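Local coordinates for protein Cas13d (PDB 6IV9) that binds a CRISPR RNA as an effector of the Cas13d family and, through its two HEPN domains, governs CRISPR RNA maturation and target cleavage, at residues A[168-171]-A[172-175]; A[177-180]-A[181-185]; A[526-529]-A[530-534]. The protein carries 2 engineered substitutions. All coordinates share one frame; numbering follows the deposited sequence.

Contact 1 (A[168-171]-A[172-175]); sequences IHIQ and LIYN. With nucleotides of chain B.
Gln-171 and Asn-175, one helical turn apart, meet where the side-chain nitrogen ND2 of Asn-175 hydrogen-bonds the backbone oxygen of Gln-171 at 3.0 Å. The donor comes in 34° out of the carbonyl plane, and the same oxygen also takes a weak bond from the backbone N of Asn-175. On the same turn Ile-170 and Tyr-174 run side by side, CD1 of Ile-170 lying 3.6 Å from CE1 of Tyr-174. Ile-170 carries CG1 opposite its backbone N (chi1 -163°), which lays the CG1-CD1 branch along that ring and leaves CG2 to touch the sugar of C24 of chain B, 3.8 Å from its O2'. The tyrosine ring is framed by protein and RNA. Over one face lies C5' of C24 of chain B, 3.8 Å from Tyr-174 CG. At the edge, in the ring plane, Ile-170 O sits 3.3 Å from Tyr-174 CD1.

This is i to i+4 packing in the first turns of helix 168-197, one flank of which grips the CRISPR RNA backbone by sugar contacts. Glutamine suits that flank, because its extended chain reaches past the neighbouring sugar, Gln-171 CG being 3.2 Å from O4' of C24 of chain B. Its OE1 is offered to a 2'-hydroxyl: O2' of U23 of chain B donates to Gln-171 OE1 at 2.7 Å. An RNA, unlike a DNA, has this hydroxyl to give.

In the second shell, Gln-171 NE2 is bonded to the oxygen of Asn-167, fixing the rotation of the amide, and Tyr-174 OH is bonded to Asp-147. Across the helix His-169 uses both ring nitrogens, towards Asp-166 and the oxygen of Glu-543, with its ring stacked on Phe-164.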
loop_
_atom_site.group_PDB
_atom_site.type_symbol
_atom_site.label_atom_id
_atom_site.label_comp_id
_atom_site.label_asym_id
_atom_site.label_seq_id
_atom_site.Cartn_x
_atom_site.Cartn_y
_atom_site.Cartn_z
ATOM N N ILE A 168 -9.314 14.897 -21.993
ATOM C CA ILE A 168 -9.777 14.946 -20.580
ATOM C C ILE A 168 -10.335 13.604 -20.108
ATOM O O ILE A 168 -10.008 13.198 -19.024
ATOM C CB ILE A 168 -10.797 16.076 -20.387
ATOM C CG1 ILE A 168 -10.388 17.353 -21.123
ATOM C CG2 ILE A 168 -11.039 16.322 -18.914
ATOM C CD1 ILE A 168 -11.343 18.493 -20.952
ATOM N N HIS A 169 -11.169 12.971 -20.917
ATOM C CA HIS A 169 -11.805 11.699 -20.500
ATOM C C HIS A 169 -10.753 10.616 -20.250
ATOM O O HIS A 169 -10.886 9.903 -19.296
ATOM C CB HIS A 169 -12.839 11.246 -21.533
ATOM C CG HIS A 169 -13.963 12.197 -21.727
ATOM N ND1 HIS A 169 -13.831 13.347 -22.443
ATOM C CD2 HIS A 169 -15.234 12.164 -21.311
ATOM C CE1 HIS A 169 -14.968 13.979 -22.461
ATOM N NE2 HIS A 169 -15.834 13.279 -21.787
ATOM N N ILE A 170 -9.756 10.529 -21.114
ATOM C CA ILE A 170 -8.696 9.493 -20.999
ATOM C C ILE A 170 -7.918 9.674 -19.691
ATOM O O ILE A 170 -7.494 8.696 -19.141
ATOM C CB ILE A 170 -7.812 9.444 -22.259
ATOM C CG1 ILE A 170 -7.010 8.147 -22.326
ATOM C CG2 ILE A 170 -6.946 10.677 -22.419
ATOM C CD1 ILE A 170 -7.861 6.931 -22.161
ATOM N N GLN A 171 -7.689 10.913 -19.281
ATOM C CA GLN A 171 -6.950 11.168 -18.024
ATOM C C GLN A 171 -7.771 10.655 -16.830
ATOM O O GLN A 171 -7.205 10.085 -15.934
ATOM C CB GLN A 171 -6.549 12.635 -17.945
ATOM C CG GLN A 171 -5.575 13.055 -19.032
ATOM C CD GLN A 171 -5.115 14.475 -18.837
ATOM O OE1 GLN A 171 -4.508 14.819 -17.843
ATOM N NE2 GLN A 171 -5.433 15.315 -19.795
ATOM N N LEU A 172 -9.073 10.886 -16.848
ATOM C CA LEU A 172 -9.932 10.361 -15.765
ATOM C C LEU A 172 -9.862 8.832 -15.795
ATOM O O LEU A 172 -9.655 8.241 -14.768
ATOM C CB LEU A 172 -11.362 10.842 -16.013
ATOM C CG LEU A 172 -12.409 10.413 -14.995
ATOM C CD1 LEU A 172 -13.638 11.297 -15.086
ATOM C CD2 LEU A 172 -12.784 8.964 -15.189
ATOM N N ILE A 173 -9.950 8.247 -16.984
ATOM C CA ILE A 173 -9.941 6.767 -17.156
ATOM C C ILE A 173 -8.633 6.153 -16.639
ATOM O O ILE A 173 -8.721 5.186 -15.936
ATOM C CB ILE A 173 -10.188 6.376 -18.615
ATOM C CG1 ILE A 173 -11.621 6.688 -19.038
ATOM C CG2 ILE A 173 -9.840 4.920 -18.828
ATOM C CD1 ILE A 173 -11.848 6.643 -20.515
ATOM N N TYR A 174 -7.482 6.771 -16.900
ATOM C CA TYR A 174 -6.180 6.231 -16.419
ATOM C C TYR A 174 -6.192 6.184 -14.891
ATOM O O TYR A 174 -5.551 5.331 -14.334
ATOM C CB TYR A 174 -4.962 6.909 -17.057
ATOM C CG TYR A 174 -4.490 6.209 -18.301
ATOM C CD1 TYR A 174 -5.250 6.247 -19.442
ATOM C CD2 TYR A 174 -3.347 5.433 -18.325
ATOM C CE1 TYR A 174 -4.871 5.587 -20.589
ATOM C CE2 TYR A 174 -2.946 4.759 -19.469
ATOM C CZ TYR A 174 -3.720 4.836 -20.610
ATOM O OH TYR A 174 -3.395 4.179 -21.757
ATOM N N ASN A 175 -6.864 7.135 -14.261
ATOM C CA ASN A 175 -6.989 7.129 -12.785
ATOM C C ASN A 175 -7.782 5.890 -12.344
ATOM O O ASN A 175 -7.427 5.312 -11.341
ATOM C CB ASN A 175 -7.527 8.449 -12.258
ATOM C CG ASN A 175 -6.416 9.458 -12.109
ATOM O OD1 ASN A 175 -5.658 9.400 -11.174
ATOM N ND2 ASN A 175 -6.289 10.358 -13.051
ATOM P P C B 24 -0.584 10.059 -17.067
ATOM O OP1 C B 24 -0.954 8.745 -16.527
ATOM O OP2 C B 24 0.764 10.502 -17.293
ATOM O "O5'" C B 24 -1.263 10.152 -18.513
ATOM C "C5'" C B 24 -2.382 9.324 -18.840
ATOM C "C4'" C B 24 -2.869 9.619 -20.236
ATOM O "O4'" C B 24 -3.487 10.931 -20.286
ATOM C "C3'" C B 24 -1.791 9.683 -21.273
ATOM O "O3'" C B 24 -1.482 8.381 -21.676
ATOM C "C2'" C B 24 -2.475 10.492 -22.373
ATOM O "O2'" C B 24 -3.365 9.696 -23.133
ATOM C "C1'" C B 24 -3.195 11.537 -21.541
ATOM N N1 C B 24 -2.445 12.799 -21.301
ATOM C C2 C B 24 -2.579 13.845 -22.233
ATOM O O2 C B 24 -3.282 13.658 -23.241
ATOM N N3 C B 24 -1.912 15.005 -22.026
ATOM C C4 C B 24 -1.198 15.174 -20.901
ATOM N N4 C B 24 -0.614 16.357 -20.691
ATOM C C5 C B 24 -1.068 14.139 -19.928
ATOM C C6 C B 24 -1.692 12.974 -20.174
ATOM P P U B 23 0.837 16.453 -16.932
ATOM O OP1 U B 23 -0.350 17.277 -17.215
ATOM O OP2 U B 23 1.738 16.770 -15.844
ATOM O "O5'" U B 23 0.257 14.983 -16.674
ATOM C "C5'" U B 23 1.012 13.949 -16.000
ATOM C "C4'" U B 23 0.025 12.943 -15.406
ATOM O "O4'" U B 23 -0.666 13.622 -14.327
ATOM C "C3'" U B 23 -1.083 12.510 -16.380
ATOM O "O3'" U B 23 -1.369 11.139 -16.211
ATOM C "C2'" U B 23 -2.273 13.337 -15.963
ATOM O "O2'" U B 23 -3.537 12.802 -16.361
ATOM C "C1'" U B 23 -2.064 13.446 -14.450
ATOM N N1 U B 23 -2.739 14.639 -13.919
ATOM C C2 U B 23 -3.812 14.467 -13.062
ATOM O O2 U B 23 -4.199 13.385 -12.709
ATOM N N3 U B 23 -4.437 15.627 -12.676
ATOM C C4 U B 23 -4.131 16.893 -13.053
ATOM O O4 U B 23 -4.813 17.827 -12.634
ATOM C C5 U B 23 -2.996 16.999 -13.918
ATOM C C6 U B 23 -2.351 15.896 -14.302
#

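Contact 2 (A[177-180]-A[181-185]); sequences LDIE and KILAV. With nucleotides of chain B.
Asp-178 and Lys-181 lie alongside each other, three residues apart, and form a salt bridge whose hydrogen bond is weak, with NZ of Lys-181 3.4 Å from OD1 of Asp-178. The ammonium group has stronger partners in the RNA: it donates to OP1 of A28 of chain B at 3.0 Å from NZ and to OP2 of A27 of chain B at 3.1 Å. A bend at chi3 (-55°) steers the end of the lysine chain between these successive phosphates, and a long flexible cation suits a place where three anionic groups converge. The carboxylate's other oxygen, OD2, is salt-bridged to Lys-524.

The backbone bonds are those of a regular alpha-helix, the middle of helix 168-197: among them the amide of Ile-182 reaches the oxygen of Asp-178, 3.1 Å from N to O, with a nearly straight N-H...O angle of 168°. Here one flank of the helix lies along the CRISPR RNA.

Apolar packing takes another flank. Ile-179 and Leu-183 point the same way, CG2 of the isoleucine 3.9 Å from CD1 of the leucine, and Ile-179 also packs on Leu-521 and Phe-525 of helix 511-535. Glu-180, by contrast, sends OE2 to the hydroxyl of Tyr-304.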
loop_
_atom_site.group_PDB
_atom_site.type_symbol
_atom_site.label_atom_id
_atom_site.label_comp_id
_atom_site.label_asym_id
_atom_site.label_seq_id
_atom_site.Cartn_x
_atom_site.Cartn_y
_atom_site.Cartn_z
ATOM N N LEU A 177 -7.953 3.055 -14.039
ATOM C CA LEU A 177 -7.080 1.882 -14.292
ATOM C C LEU A 177 -6.088 1.713 -13.135
ATOM O O LEU A 177 -5.793 0.594 -12.814
ATOM C CB LEU A 177 -6.353 2.052 -15.620
ATOM C CG LEU A 177 -7.254 2.171 -16.841
ATOM C CD1 LEU A 177 -6.428 2.221 -18.110
ATOM C CD2 LEU A 177 -8.270 1.056 -16.884
ATOM N N ASP A 178 -5.600 2.820 -12.574
ATOM C CA ASP A 178 -4.652 2.818 -11.428
ATOM C C ASP A 178 -5.323 2.190 -10.201
ATOM O O ASP A 178 -4.661 1.505 -9.465
ATOM C CB ASP A 178 -4.133 4.215 -11.114
ATOM C CG ASP A 178 -3.129 4.720 -12.129
ATOM O OD1 ASP A 178 -2.617 3.900 -12.871
ATOM O OD2 ASP A 178 -2.883 5.924 -12.162
ATOM N N ILE A 179 -6.601 2.486 -10.001
ATOM C CA ILE A 179 -7.352 1.895 -8.864
ATOM C C ILE A 179 -7.363 0.375 -9.054
ATOM O O ILE A 179 -7.149 -0.338 -8.107
ATOM C CB ILE A 179 -8.786 2.454 -8.824
ATOM C CG1 ILE A 179 -8.806 3.910 -8.361
ATOM C CG2 ILE A 179 -9.684 1.579 -7.974
ATOM C CD1 ILE A 179 -10.128 4.592 -8.514
ATOM N N GLU A 180 -7.629 -0.079 -10.267
ATOM C CA GLU A 180 -7.667 -1.537 -10.523
ATOM C C GLU A 180 -6.272 -2.148 -10.352
ATOM O O GLU A 180 -6.208 -3.222 -9.837
ATOM C CB GLU A 180 -8.459 -1.859 -11.785
ATOM C CG GLU A 180 -9.890 -1.389 -11.663
ATOM C CD GLU A 180 -10.767 -1.580 -12.884
ATOM O OE1 GLU A 180 -10.410 -2.379 -13.710
ATOM O OE2 GLU A 180 -11.768 -0.903 -12.989
ATOM N N LYS A 181 -5.214 -1.449 -10.763
ATOM C CA LYS A 181 -3.848 -2.017 -10.640
ATOM C C LYS A 181 -3.529 -2.248 -9.168
ATOM O O LYS A 181 -3.039 -3.293 -8.848
ATOM C CB LYS A 181 -2.746 -1.032 -11.047
ATOM C CG LYS A 181 -2.672 -0.613 -12.494
ATOM C CD LYS A 181 -1.332 -0.079 -12.920
ATOM C CE LYS A 181 -0.765 1.069 -12.128
ATOM N NZ LYS A 181 0.151 1.880 -12.966
ATOM N N ILE A 182 -3.795 -1.257 -8.329
ATOM C CA ILE A 182 -3.481 -1.395 -6.879
ATOM C C ILE A 182 -4.358 -2.471 -6.229
ATOM O O ILE A 182 -3.869 -3.181 -5.404
ATOM C CB ILE A 182 -3.442 -0.050 -6.133
ATOM C CG1 ILE A 182 -2.614 -0.164 -4.858
ATOM C CG2 ILE A 182 -4.822 0.479 -5.846
ATOM C CD1 ILE A 182 -1.143 -0.179 -5.092
ATOM N N LEU A 183 -5.623 -2.568 -6.606
ATOM C CA LEU A 183 -6.496 -3.619 -6.031
ATOM C C LEU A 183 -5.977 -4.999 -6.446
ATOM O O LEU A 183 -6.049 -5.892 -5.650
ATOM C CB LEU A 183 -7.941 -3.406 -6.470
ATOM C CG LEU A 183 -8.658 -2.266 -5.768
ATOM C CD1 LEU A 183 -10.006 -2.019 -6.406
ATOM C CD2 LEU A 183 -8.794 -2.547 -4.287
ATOM N N ALA A 184 -5.465 -5.114 -7.666
ATOM C CA ALA A 184 -4.934 -6.400 -8.156
ATOM C C ALA A 184 -3.763 -6.842 -7.268
ATOM O O ALA A 184 -3.664 -8.009 -6.963
ATOM C CB ALA A 184 -4.516 -6.270 -9.586
ATOM N N VAL A 185 -2.905 -5.911 -6.885
ATOM C CA VAL A 185 -1.764 -6.276 -6.008
ATOM C C VAL A 185 -2.279 -6.775 -4.653
ATOM O O VAL A 185 -1.898 -7.827 -4.247
ATOM C CB VAL A 185 -0.873 -5.045 -5.784
ATOM C CG1 VAL A 185 0.080 -5.260 -4.634
ATOM C CG2 VAL A 185 -0.138 -4.619 -7.035
ATOM P P A B 28 2.605 4.183 -11.570
ATOM O OP1 A B 28 1.144 4.375 -11.666
ATOM O OP2 A B 28 3.402 3.844 -12.803
ATOM O "O5'" A B 28 3.351 5.482 -11.003
ATOM C "C5'" A B 28 2.789 6.370 -9.998
ATOM C "C4'" A B 28 3.496 7.677 -10.176
ATOM O "O4'" A B 28 4.933 7.513 -9.949
ATOM C "C3'" A B 28 3.381 8.288 -11.576
ATOM O "O3'" A B 28 3.545 9.699 -11.425
ATOM C "C2'" A B 28 4.650 7.800 -12.274
ATOM O "O2'" A B 28 5.058 8.588 -13.386
ATOM C "C1'" A B 28 5.658 7.805 -11.120
ATOM N N9 A B 28 6.745 6.810 -11.271
ATOM C C8 A B 28 6.595 5.499 -11.638
ATOM N N7 A B 28 7.724 4.838 -11.706
ATOM C C5 A B 28 8.682 5.774 -11.349
ATOM C C6 A B 28 10.082 5.716 -11.304
ATOM N N6 A B 28 10.775 4.609 -11.536
ATOM N N1 A B 28 10.746 6.827 -10.940
ATOM C C2 A B 28 10.049 7.941 -10.697
ATOM N N3 A B 28 8.735 8.151 -10.803
ATOM C C4 A B 28 8.100 7.010 -11.144
ATOM P P A B 27 3.518 -0.112 -13.959
ATOM O OP1 A B 27 3.699 -1.602 -13.944
ATOM O OP2 A B 27 2.343 0.414 -14.650
ATOM O "O5'" A B 27 3.364 0.561 -12.548
ATOM C "C5'" A B 27 4.319 0.181 -11.534
ATOM C "C4'" A B 27 4.006 0.891 -10.274
ATOM O "O4'" A B 27 4.918 0.488 -9.252
ATOM C "C3'" A B 27 4.174 2.409 -10.347
ATOM O "O3'" A B 27 2.916 3.053 -10.368
ATOM C "C2'" A B 27 4.900 2.778 -9.039
ATOM O "O2'" A B 27 4.229 3.808 -8.326
ATOM C "C1'" A B 27 4.886 1.447 -8.270
ATOM N N9 A B 27 6.029 1.260 -7.392
ATOM C C8 A B 27 5.936 0.951 -6.059
ATOM N N7 A B 27 7.086 0.927 -5.443
ATOM C C5 A B 27 8.008 1.223 -6.440
ATOM C C6 A B 27 9.411 1.321 -6.433
ATOM N N6 A B 27 10.158 1.153 -5.337
ATOM N N1 A B 27 10.025 1.661 -7.593
ATOM C C2 A B 27 9.272 1.825 -8.686
ATOM N N3 A B 27 7.956 1.698 -8.826
ATOM C C4 A B 27 7.373 1.408 -7.650
#

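Contact 3 (A[526-529]-A[530-534]); sequences DNIK and EFLKI. With nucleotides of chain B.
Lys-529 curls back along its own helix towards Asp-526 because CG is placed between the backbone N and the carbonyl carbon (chi1 81°), and a second turn at chi2, an unusual 111°, folds the chain further. Glu-530, with an off-staggered chi1 of -147° and a bend at chi2, brings its carboxylate to the same place, and the two chains lie together pointing the same way. NZ of Lys-529 then reaches OE1 of Glu-530 at 2.7 Å, on the anti lone pair, the one turned from the other carboxylate oxygen.

The same ammonium group bridges to Asp-526, one turn earlier: NZ is 2.8 Å from OD1 of Asp-526 and approaches that oxygen nearly along the C-O bond. A weak bond of 3.4 Å also joins NZ to the backbone O of Asp-526. The lysine thus stands between two acids whose like charges would otherwise probably repel. Replacing it by an alanine would probably leave the carboxylates of Asp-526 and Glu-530 without their shared cation and let Asp-526 turn more freely. Glu-530 OE2 is meanwhile held by the amide of Ala-81.

A different side of the helix faces the RNA. Phe-531 brings the CE2-CZ part of its ring to the base of U23 of chain B, CZ lying 3.6 Å from N3 and meeting it obliquely, while CD2 lies 3.2 Å from the backbone oxygen of Asn-527. Phenylalanine is long enough for this rim to touch the base. Asn-527 stays beside the same base, its ND2 3.5 Å from O2 of U23 of chain B, but ND2 has its hydrogen-bond partner in OD1 of Asn-175 on helix 168-197.

Linking residues i, i+3 and i+4, the acid-lysine-acid cluster is an intrahelical salt-bridge network, here on an RNA-binding helix of the Cas13d effector.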
loop_
_atom_site.group_PDB
_atom_site.type_symbol
_atom_site.label_atom_id
_atom_site.label_comp_id
_atom_site.label_asym_id
_atom_site.label_seq_id
_atom_site.Cartn_x
_atom_site.Cartn_y
_atom_site.Cartn_z
ATOM N N ASP A 526 -9.650 11.397 -5.866
ATOM C CA ASP A 526 -9.530 12.871 -5.829
ATOM C C ASP A 526 -9.328 13.388 -7.256
ATOM O O ASP A 526 -9.939 14.365 -7.616
ATOM C CB ASP A 526 -8.367 13.264 -4.931
ATOM C CG ASP A 526 -8.459 14.651 -4.326
ATOM O OD1 ASP A 526 -9.470 15.292 -4.491
ATOM O OD2 ASP A 526 -7.507 15.047 -3.673
ATOM N N ASN A 527 -8.487 12.718 -8.031
ATOM C CA ASN A 527 -8.243 13.119 -9.435
ATOM C C ASN A 527 -9.518 12.957 -10.265
ATOM O O ASN A 527 -9.842 13.837 -11.025
ATOM C CB ASN A 527 -7.120 12.300 -10.056
ATOM C CG ASN A 527 -5.761 12.730 -9.560
ATOM O OD1 ASN A 527 -5.584 13.856 -9.154
ATOM N ND2 ASN A 527 -4.808 11.829 -9.581
ATOM N N ILE A 528 -10.201 11.837 -10.088
ATOM C CA ILE A 528 -11.433 11.556 -10.865
ATOM C C ILE A 528 -12.472 12.624 -10.531
ATOM O O ILE A 528 -13.076 13.137 -11.429
ATOM C CB ILE A 528 -11.942 10.137 -10.564
ATOM C CG1 ILE A 528 -10.969 9.066 -11.063
ATOM C CG2 ILE A 528 -13.339 9.949 -11.116
ATOM C CD1 ILE A 528 -11.159 7.716 -10.456
ATOM N N LYS A 529 -12.619 12.964 -9.264
ATOM C CA LYS A 529 -13.616 13.998 -8.897
ATOM C C LYS A 529 -13.253 15.331 -9.574
ATOM O O LYS A 529 -14.145 15.996 -10.035
ATOM C CB LYS A 529 -13.808 14.060 -7.383
ATOM C CG LYS A 529 -12.780 14.837 -6.604
ATOM C CD LYS A 529 -13.328 16.100 -6.022
ATOM C CE LYS A 529 -12.306 16.856 -5.214
ATOM N NZ LYS A 529 -11.052 17.076 -5.964
ATOM N N GLU A 530 -11.972 15.672 -9.611
ATOM C CA GLU A 530 -11.525 16.934 -10.250
ATOM C C GLU A 530 -11.769 16.909 -11.762
ATOM O O GLU A 530 -12.200 17.895 -12.274
ATOM C CB GLU A 530 -10.081 17.245 -9.878
ATOM C CG GLU A 530 -9.791 18.722 -9.774
ATOM C CD GLU A 530 -10.691 19.533 -8.852
ATOM O OE1 GLU A 530 -11.171 18.997 -7.862
ATOM O OE2 GLU A 530 -10.883 20.701 -9.138
ATOM N N PHE A 531 -11.483 15.804 -12.436
ATOM C CA PHE A 531 -11.725 15.731 -13.895
ATOM C C PHE A 531 -13.222 15.886 -14.191
ATOM O O PHE A 531 -13.554 16.569 -15.132
ATOM C CB PHE A 531 -11.115 14.469 -14.502
ATOM C CG PHE A 531 -9.635 14.575 -14.731
ATOM C CD1 PHE A 531 -9.115 15.543 -15.567
ATOM C CD2 PHE A 531 -8.759 13.745 -14.071
ATOM C CE1 PHE A 531 -7.753 15.664 -15.752
ATOM C CE2 PHE A 531 -7.396 13.859 -14.267
ATOM C CZ PHE A 531 -6.897 14.816 -15.108
ATOM N N LEU A 532 -14.086 15.253 -13.403
ATOM C CA LEU A 532 -15.546 15.384 -13.643
ATOM C C LEU A 532 -15.940 16.847 -13.451
ATOM O O LEU A 532 -16.642 17.367 -14.247
ATOM C CB LEU A 532 -16.301 14.497 -12.658
ATOM C CG LEU A 532 -16.275 13.007 -12.957
ATOM C CD1 LEU A 532 -16.916 12.223 -11.838
ATOM C CD2 LEU A 532 -16.957 12.702 -14.270
ATOM N N LYS A 533 -15.458 17.466 -12.391
ATOM C CA LYS A 533 -15.780 18.881 -12.106
ATOM C C LYS A 533 -15.334 19.777 -13.266
ATOM O O LYS A 533 -16.070 20.656 -13.620
ATOM C CB LYS A 533 -15.141 19.289 -10.784
ATOM C CG LYS A 533 -15.330 20.748 -10.440
ATOM C CD LYS A 533 -14.832 21.121 -9.081
ATOM C CE LYS A 533 -15.225 20.123 -8.024
ATOM N NZ LYS A 533 -15.443 20.796 -6.724
ATOM N N ILE A 534 -14.166 19.537 -13.835
ATOM C CA ILE A 534 -13.686 20.373 -14.965
ATOM C C ILE A 534 -14.600 20.151 -16.172
ATOM O O ILE A 534 -15.036 21.121 -16.751
ATOM C CB ILE A 534 -12.230 20.029 -15.300
ATOM C CG1 ILE A 534 -11.266 20.657 -14.302
ATOM C CG2 ILE A 534 -11.887 20.417 -16.721
ATOM C CD1 ILE A 534 -9.966 19.910 -14.191
ATOM P P U B 23 0.837 16.453 -16.932
ATOM O OP1 U B 23 -0.350 17.277 -17.215
ATOM O OP2 U B 23 1.738 16.770 -15.844
ATOM O "O5'" U B 23 0.257 14.983 -16.674
ATOM C "C5'" U B 23 1.012 13.949 -16.000
ATOM C "C4'" U B 23 0.025 12.943 -15.406
ATOM O "O4'" U B 23 -0.666 13.622 -14.327
ATOM C "C3'" U B 23 -1.083 12.510 -16.380
ATOM O "O3'" U B 23 -1.369 11.139 -16.211
ATOM C "C2'" U B 23 -2.273 13.337 -15.963
ATOM O "O2'" U B 23 -3.537 12.802 -16.361
ATOM C "C1'" U B 23 -2.064 13.446 -14.450
ATOM N N1 U B 23 -2.739 14.639 -13.919
ATOM C C2 U B 23 -3.812 14.467 -13.062
ATOM O O2 U B 23 -4.199 13.385 -12.709
ATOM N N3 U B 23 -4.437 15.627 -12.676
ATOM C C4 U B 23 -4.131 16.893 -13.053
ATOM O O4 U B 23 -4.813 17.827 -12.634
ATOM C C5 U B 23 -2.996 16.999 -13.918
ATOM C C6 U B 23 -2.351 15.896 -14.302
#

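Overall arrangement
After the N-terminal strands and helix 152-160 the chain enters helix 168-197, where contact 1 occupies the opening turns and contact 2 follows, its centre 15 Å further on; the two adjoin in sequence. Contact 3 comes later, near the end of helix 511-535. Each joins neighbouring turns of one helix and closes no long loop; the three stand in series, neither nested nor crossing. What unites them is packing between the two helices, with a probable hydrogen bond between Asn-175 and Asn-527. Contacts 1 and 3, centres 9 Å apart, interlock through Leu-172 with Leu-532 and Gln-171 with Phe-531, whereas contact 2 reaches contact 3 through Ile-179 and Ile-528. Both helices border the CRISPR RNA.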